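Leucyl aminopeptidase (Trypanosoma brucei brucei, PDB 5NTD) removes amino-terminal residues, typically leucine, from peptides as a metal-dependent M17 aminopeptidase, here with manganese, and is inhibited by bestatin. Local coordinates at the interface of chains A and B. Coordinates in Å, arbitrary orientation; residue numbers count along the deposited sequence, not the author numbering. Chains: chain A/B, leucyl aminopeptidase.

Contacts 1 and 2 lie about 22 Å apart, measured between the centres of their C-alpha atoms, along one two-fold interface of the deposited hexamer. No residue of one chain serves in both, but the same stretch of the protein does: A:Arg412 in contact 1 and B:His414 in contact 2 come from the turn between helix 404-410 and strand 415-419, and A:Val419 ends that strand. Contact 1 rests on a salt bridge, contact 2 on backbone carbonyls and an aliphatic-aromatic contact. Since each has a twin with the chains exchanged, the pair is repeated across the interface and probably helps fix the relative orientation of the subunits.

Contact 1: the interface of chains A and B. Residues chain A 407-408, 411-412, 498; chain B 466, 468-469.
The turn that follows helix 404-410 of chain A meets the loop leading into helix 471-480 of chain B, where A:Arg412 grips B:Asp468 in an intersubunit salt bridge. Arginine suits this place, one planar group offering several N-H donors. Side-on, NE and NH2 both reach the same carboxylate oxygen, OD1, from one face, with OD1 in the guanidinium plane. NH2 of A:Arg412 comes to 2.7 Å from OD1 of B:Asp468, on the syn side but somewhat out of the carboxylate plane. NE of A:Arg412 lies 2.8 Å from the same OD1 but well above the carboxylate plane, the two flat groups being turned 70° apart. B:Asp468 holds CG between its backbone N and carbonyl carbon (chi1 55°), bringing the short acid against the guanidinium.

CE2 of A:Tyr498 lies over one face of that guanidinium, toward its rim, while CD of B:Arg466 lies over the rim of the other. CE2 of A:Tyr498 is also 3.5 Å from OD2 of B:Asp468. NH1 of B:Arg466 is 4.1 Å from NH1 of A:Arg412, a like-charge approach that B:Asp468 may partly offset. A:Gly411 brings its CA to 3.8 Å from CA of B:Asn469, a close approach probably eased by its lack of a side chain. Asparagine supplies an uncharged acceptor for a main-chain donor: the backbone N of A:Arg412 gives a nearly straight hydrogen bond (163° at H) to the amide oxygen OD1 of B:Asn469, at 2.8 Å.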
ATOM      1  N   GLY A 407     -19.174   7.804   8.716  1.00 25.63           N
ATOM      2  CA  GLY A 407     -19.534   6.389   8.858  1.00 25.77           C
ATOM      3  C   GLY A 407     -18.867   5.757  10.067  1.00 25.07           C
ATOM      4  O   GLY A 407     -19.470   5.047  10.843  1.00 24.81           O
ATOM      5  N   ILE A 408     -17.601   6.066  10.218  1.00 25.66           N
ATOM      6  CA  ILE A 408     -16.816   5.603  11.365  1.00 25.81           C
ATOM      7  C   ILE A 408     -17.422   6.094  12.696  1.00 25.15           C
ATOM      8  O   ILE A 408     -17.480   5.371  13.685  1.00 24.17           O
ATOM      9  CB  ILE A 408     -15.348   6.010  11.216  1.00 25.51           C
ATOM     10  CG1 ILE A 408     -14.725   5.219  10.070  1.00 25.78           C
ATOM     11  CG2 ILE A 408     -14.579   5.753  12.492  1.00 25.86           C
ATOM     12  CD1 ILE A 408     -13.401   5.751   9.597  1.00 26.70           C
ATOM     13  N   GLY A 411     -22.084   6.015  11.910  1.00 25.83           N
ATOM     14  CA  GLY A 411     -22.555   4.796  11.237  1.00 27.01           C
ATOM     15  C   GLY A 411     -23.451   4.981  10.035  1.00 27.88           C
ATOM     16  O   GLY A 411     -23.653   6.075   9.544  1.00 30.03           O
ATOM     17  N   ARG A 412     -24.004   3.876   9.572  1.00 28.48           N
ATOM     18  CA  ARG A 412     -24.687   3.833   8.296  1.00 30.52           C
ATOM     19  C   ARG A 412     -26.101   4.392   8.341  1.00 29.48           C
ATOM     20  O   ARG A 412     -26.648   4.768   7.302  1.00 29.31           O
ATOM     21  CB  ARG A 412     -24.706   2.398   7.738  1.00 33.25           C
ATOM     22  CG  ARG A 412     -23.365   1.673   7.580  1.00 35.67           C
ATOM     23  CD  ARG A 412     -22.631   2.274   6.456  1.00 41.34           C
ATOM     24  NE  ARG A 412     -21.508   1.483   5.974  1.00 46.97           N
ATOM     25  CZ  ARG A 412     -21.466   0.817   4.816  1.00 49.03           C
ATOM     26  NH1 ARG A 412     -22.498   0.790   3.978  1.00 49.13           N
ATOM     27  NH2 ARG A 412     -20.354   0.186   4.485  1.00 52.22           N
ATOM     28  N   TYR A 498     -23.071   8.304   4.540  1.00 27.98           N
ATOM     29  CA  TYR A 498     -23.553   6.897   4.484  1.00 27.28           C
ATOM     30  C   TYR A 498     -25.079   6.687   4.502  1.00 26.23           C
ATOM     31  O   TYR A 498     -25.564   5.786   3.851  1.00 24.86           O
ATOM     32  CB  TYR A 498     -22.865   6.058   5.549  1.00 26.20           C
ATOM     33  CG  TYR A 498     -21.429   5.829   5.226  1.00 26.17           C
ATOM     34  CD1 TYR A 498     -20.462   6.749   5.575  1.00 26.14           C
ATOM     35  CD2 TYR A 498     -21.024   4.675   4.548  1.00 26.99           C
ATOM     36  CE1 TYR A 498     -19.131   6.537   5.271  1.00 26.58           C
ATOM     37  CE2 TYR A 498     -19.691   4.459   4.230  1.00 27.16           C
ATOM     38  CZ  TYR A 498     -18.753   5.390   4.587  1.00 27.04           C
ATOM     39  OH  TYR A 498     -17.429   5.179   4.280  1.00 27.95           O
TER
ATOM     40  N   ARG B 466     -18.439  -4.642   8.734  1.00 36.11           N
ATOM     41  CA  ARG B 466     -18.247  -3.316   8.114  1.00 35.64           C
ATOM     42  C   ARG B 466     -17.669  -2.345   9.146  1.00 35.85           C
ATOM     43  O   ARG B 466     -18.332  -2.011  10.124  1.00 37.85           O
ATOM     44  CB  ARG B 466     -19.569  -2.767   7.568  1.00 38.24           C
ATOM     45  CG  ARG B 466     -20.302  -3.722   6.634  1.00 39.01           C
ATOM     46  CD  ARG B 466     -21.644  -3.186   6.150  1.00 38.23           C
ATOM     47  NE  ARG B 466     -22.595  -2.992   7.236  1.00 39.52           N
ATOM     48  CZ  ARG B 466     -23.855  -2.604   7.092  1.00 41.99           C
ATOM     49  NH1 ARG B 466     -24.358  -2.337   5.890  1.00 44.28           N
ATOM     50  NH2 ARG B 466     -24.629  -2.457   8.160  1.00 41.52           N
ATOM     51  N   ASP B 468     -16.943   0.785   8.769  1.00 34.55           N
ATOM     52  CA  ASP B 468     -17.503   2.141   8.622  1.00 33.39           C
ATOM     53  C   ASP B 468     -18.951   2.292   9.131  1.00 31.41           C
ATOM     54  O   ASP B 468     -19.776   2.997   8.554  1.00 30.28           O
ATOM     55  CB  ASP B 468     -17.395   2.576   7.170  1.00 35.75           C
ATOM     56  CG  ASP B 468     -18.033   1.597   6.205  1.00 38.56           C
ATOM     57  OD1 ASP B 468     -18.878   0.733   6.620  1.00 40.88           O
ATOM     58  OD2 ASP B 468     -17.705   1.723   5.010  1.00 41.68           O
ATOM     59  N   ASN B 469     -19.247   1.617  10.229  1.00 30.99           N
ATOM     60  CA  ASN B 469     -20.605   1.601  10.832  1.00 28.77           C
ATOM     61  C   ASN B 469     -20.588   1.798  12.355  1.00 27.65           C
ATOM     62  O   ASN B 469     -20.983   0.927  13.118  1.00 27.43           O
ATOM     63  CB  ASN B 469     -21.324   0.316  10.493  1.00 27.41           C
ATOM     64  CG  ASN B 469     -22.800   0.387  10.773  1.00 26.70           C
ATOM     65  OD1 ASN B 469     -23.382   1.465  10.867  1.00 27.88           O
ATOM     66  ND2 ASN B 469     -23.428  -0.768  10.894  1.00 27.27           N
TER

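Contact 2: the interface of chains A and B. Residues chain A 419, 443-446; chain B 112-114, 414.
Hydrogen bonds run from B:Ser112 and B:Arg113 to backbone carbonyls of A:Tyr444 and A:Val419. B:Arg113 reaches out end-on, its chain extended from CG to NE. NH1 of B:Arg113 is 2.9 Å from O of A:Val419, and NH2 binds the same oxygen. That oxygen sits in the guanidinium plane, but both nitrogens come in tilted from the carbonyl plane, from one face; arginine's length and paired donors suit such a carbonyl. The hydroxyl OG of B:Ser112 donates to O of A:Tyr444 at 2.8 Å, on a lone pair in the carbonyl plane. Its chi1 of 89° points the small hydroxyl there, and OG also accepts from the backbone N of B:Asn114, which helps fix it. OD1 of B:Asn114 is modelled close to O of A:Tyr444, an unfavourable pairing of acceptors that makes the amide's orientation doubtful.

Among the packing contacts, A:Leu443 sets its methyl CD1 over the face of the B:His414 ring, 3.7 Å from the centroid, in a CH-pi contact. Histidine suits both roles, since NE2 of B:His414 braces the ring by donating to the backbone O of B:Asn114. NH2 of B:Arg113 lies over one face of the A:Tyr444 ring, offset beyond the rim near CD2, the two planes 20° apart.

In the fold, chain A combines the end of strand 415-419 with the loop between strand 439-441 and helix 446-449; chain B contributes the loop between strand 99-107 and helix 120-131, plus the turn before strand 415-419.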
ATOM      1  N   VAL A 419     -23.536  21.255  15.150  1.00 26.25           N
ATOM      2  CA  VAL A 419     -24.514  22.320  15.366  1.00 26.50           C
ATOM      3  C   VAL A 419     -24.013  23.332  16.383  1.00 27.30           C
ATOM      4  O   VAL A 419     -23.571  22.973  17.474  1.00 27.00           O
ATOM      5  CB  VAL A 419     -25.855  21.743  15.857  1.00 26.78           C
ATOM      6  CG1 VAL A 419     -26.989  22.760  15.729  1.00 26.67           C
ATOM      7  CG2 VAL A 419     -26.219  20.510  15.062  1.00 27.32           C
ATOM      8  N   LEU A 443     -19.028  15.994  17.937  1.00 24.07           N
ATOM      9  CA  LEU A 443     -18.442  17.010  18.814  1.00 24.08           C
ATOM     10  C   LEU A 443     -18.474  18.417  18.183  1.00 24.14           C
ATOM     11  O   LEU A 443     -18.032  18.587  17.072  1.00 21.93           O
ATOM     12  CB  LEU A 443     -17.003  16.660  19.133  1.00 24.17           C
ATOM     13  CG  LEU A 443     -16.186  17.683  19.940  1.00 23.18           C
ATOM     14  CD1 LEU A 443     -16.720  17.740  21.369  1.00 24.07           C
ATOM     15  CD2 LEU A 443     -14.741  17.324  19.952  1.00 22.06           C
ATOM     16  N   TYR A 444     -19.074  19.351  18.905  1.00 24.21           N
ATOM     17  CA  TYR A 444     -19.003  20.781  18.590  1.00 25.36           C
ATOM     18  C   TYR A 444     -18.023  21.451  19.564  1.00 26.03           C
ATOM     19  O   TYR A 444     -18.283  21.567  20.760  1.00 28.00           O
ATOM     20  CB  TYR A 444     -20.345  21.473  18.674  1.00 24.96           C
ATOM     21  CG  TYR A 444     -20.271  22.939  18.279  1.00 26.70           C
ATOM     22  CD1 TYR A 444     -20.285  23.314  16.942  1.00 26.89           C
ATOM     23  CD2 TYR A 444     -20.160  23.953  19.244  1.00 26.13           C
ATOM     24  CE1 TYR A 444     -20.199  24.632  16.564  1.00 26.39           C
ATOM     25  CE2 TYR A 444     -20.078  25.278  18.872  1.00 26.46           C
ATOM     26  CZ  TYR A 444     -20.084  25.606  17.526  1.00 27.35           C
ATOM     27  OH  TYR A 444     -20.028  26.923  17.132  1.00 27.90           O
ATOM     28  N   CYS A 445     -16.878  21.827  19.037  1.00 26.18           N
ATOM     29  CA  CYS A 445     -15.773  22.385  19.847  1.00 27.13           C
ATOM     30  C   CYS A 445     -14.795  23.167  18.954  1.00 25.66           C
ATOM     31  O   CYS A 445     -13.637  22.768  18.808  1.00 23.91           O
ATOM     32  CB  CYS A 445     -15.040  21.289  20.634  1.00 26.79           C
ATOM     33  SG  CYS A 445     -14.064  21.976  21.998  1.00 28.26           S
ATOM     34  N   PRO A 446     -15.278  24.269  18.367  1.00 25.58           N
ATOM     35  CA  PRO A 446     -14.483  25.112  17.463  1.00 26.62           C
ATOM     36  C   PRO A 446     -13.088  25.503  17.949  1.00 25.99           C
ATOM     37  O   PRO A 446     -12.165  25.522  17.171  1.00 25.44           O
ATOM     38  CB  PRO A 446     -15.317  26.386  17.325  1.00 26.13           C
ATOM     39  CG  PRO A 446     -16.656  26.060  17.782  1.00 26.62           C
ATOM     40  CD  PRO A 446     -16.561  24.891  18.706  1.00 26.44           C
TER
ATOM     41  N   SER B 112     -16.712  26.062  24.292  1.00 28.07           N
ATOM     42  CA  SER B 112     -17.949  25.531  23.715  1.00 27.77           C
ATOM     43  C   SER B 112     -18.699  24.758  24.802  1.00 26.62           C
ATOM     44  O   SER B 112     -18.136  24.426  25.831  1.00 25.72           O
ATOM     45  CB  SER B 112     -17.659  24.600  22.514  1.00 29.10           C
ATOM     46  OG  SER B 112     -17.452  23.193  22.902  1.00 31.93           O
ATOM     47  N   ARG B 113     -19.948  24.422  24.533  1.00 25.80           N
ATOM     48  CA  ARG B 113     -20.819  23.709  25.484  1.00 26.01           C
ATOM     49  C   ARG B 113     -20.332  22.290  25.804  1.00 26.88           C
ATOM     50  O   ARG B 113     -20.747  21.712  26.797  1.00 25.69           O
ATOM     51  CB  ARG B 113     -22.238  23.598  24.980  1.00 26.64           C
ATOM     52  CG  ARG B 113     -22.398  22.716  23.758  1.00 27.12           C
ATOM     53  CD  ARG B 113     -23.801  22.873  23.182  1.00 28.17           C
ATOM     54  NE  ARG B 113     -24.137  22.015  22.051  1.00 28.19           N
ATOM     55  CZ  ARG B 113     -23.963  22.335  20.769  1.00 28.34           C
ATOM     56  NH1 ARG B 113     -24.320  21.464  19.822  1.00 27.58           N
ATOM     57  NH2 ARG B 113     -23.434  23.510  20.410  1.00 28.42           N
ATOM     58  N   ASN B 114     -19.386  21.786  25.019  1.00 26.50           N
ATOM     59  CA  ASN B 114     -18.746  20.490  25.324  1.00 26.84           C
ATOM     60  C   ASN B 114     -17.406  20.578  26.010  1.00 27.70           C
ATOM     61  O   ASN B 114     -16.714  19.572  26.178  1.00 27.65           O
ATOM     62  CB  ASN B 114     -18.622  19.663  24.064  1.00 27.66           C
ATOM     63  CG  ASN B 114     -19.963  19.488  23.386  1.00 27.54           C
ATOM     64  OD1 ASN B 114     -20.188  19.971  22.266  1.00 30.26           O
ATOM     65  ND2 ASN B 114     -20.869  18.863  24.078  1.00 26.64           N
ATOM     66  N   HIS B 414     -11.382  14.680  23.811  1.00 28.43           N
ATOM     67  CA  HIS B 414     -12.657  14.188  24.316  1.00 27.79           C
ATOM     68  C   HIS B 414     -12.729  12.676  24.185  1.00 26.92           C
ATOM     69  O   HIS B 414     -12.753  12.156  23.088  1.00 26.96           O
ATOM     70  CB  HIS B 414     -13.833  14.779  23.568  1.00 27.57           C
ATOM     71  CG  HIS B 414     -14.059  16.222  23.831  1.00 26.89           C
ATOM     72  ND1 HIS B 414     -13.273  17.204  23.286  1.00 26.76           N
ATOM     73  CD2 HIS B 414     -15.006  16.851  24.566  1.00 26.91           C
ATOM     74  CE1 HIS B 414     -13.725  18.381  23.681  1.00 26.53           C
ATOM     75  NE2 HIS B 414     -14.764  18.190  24.471  1.00 26.58           N
TER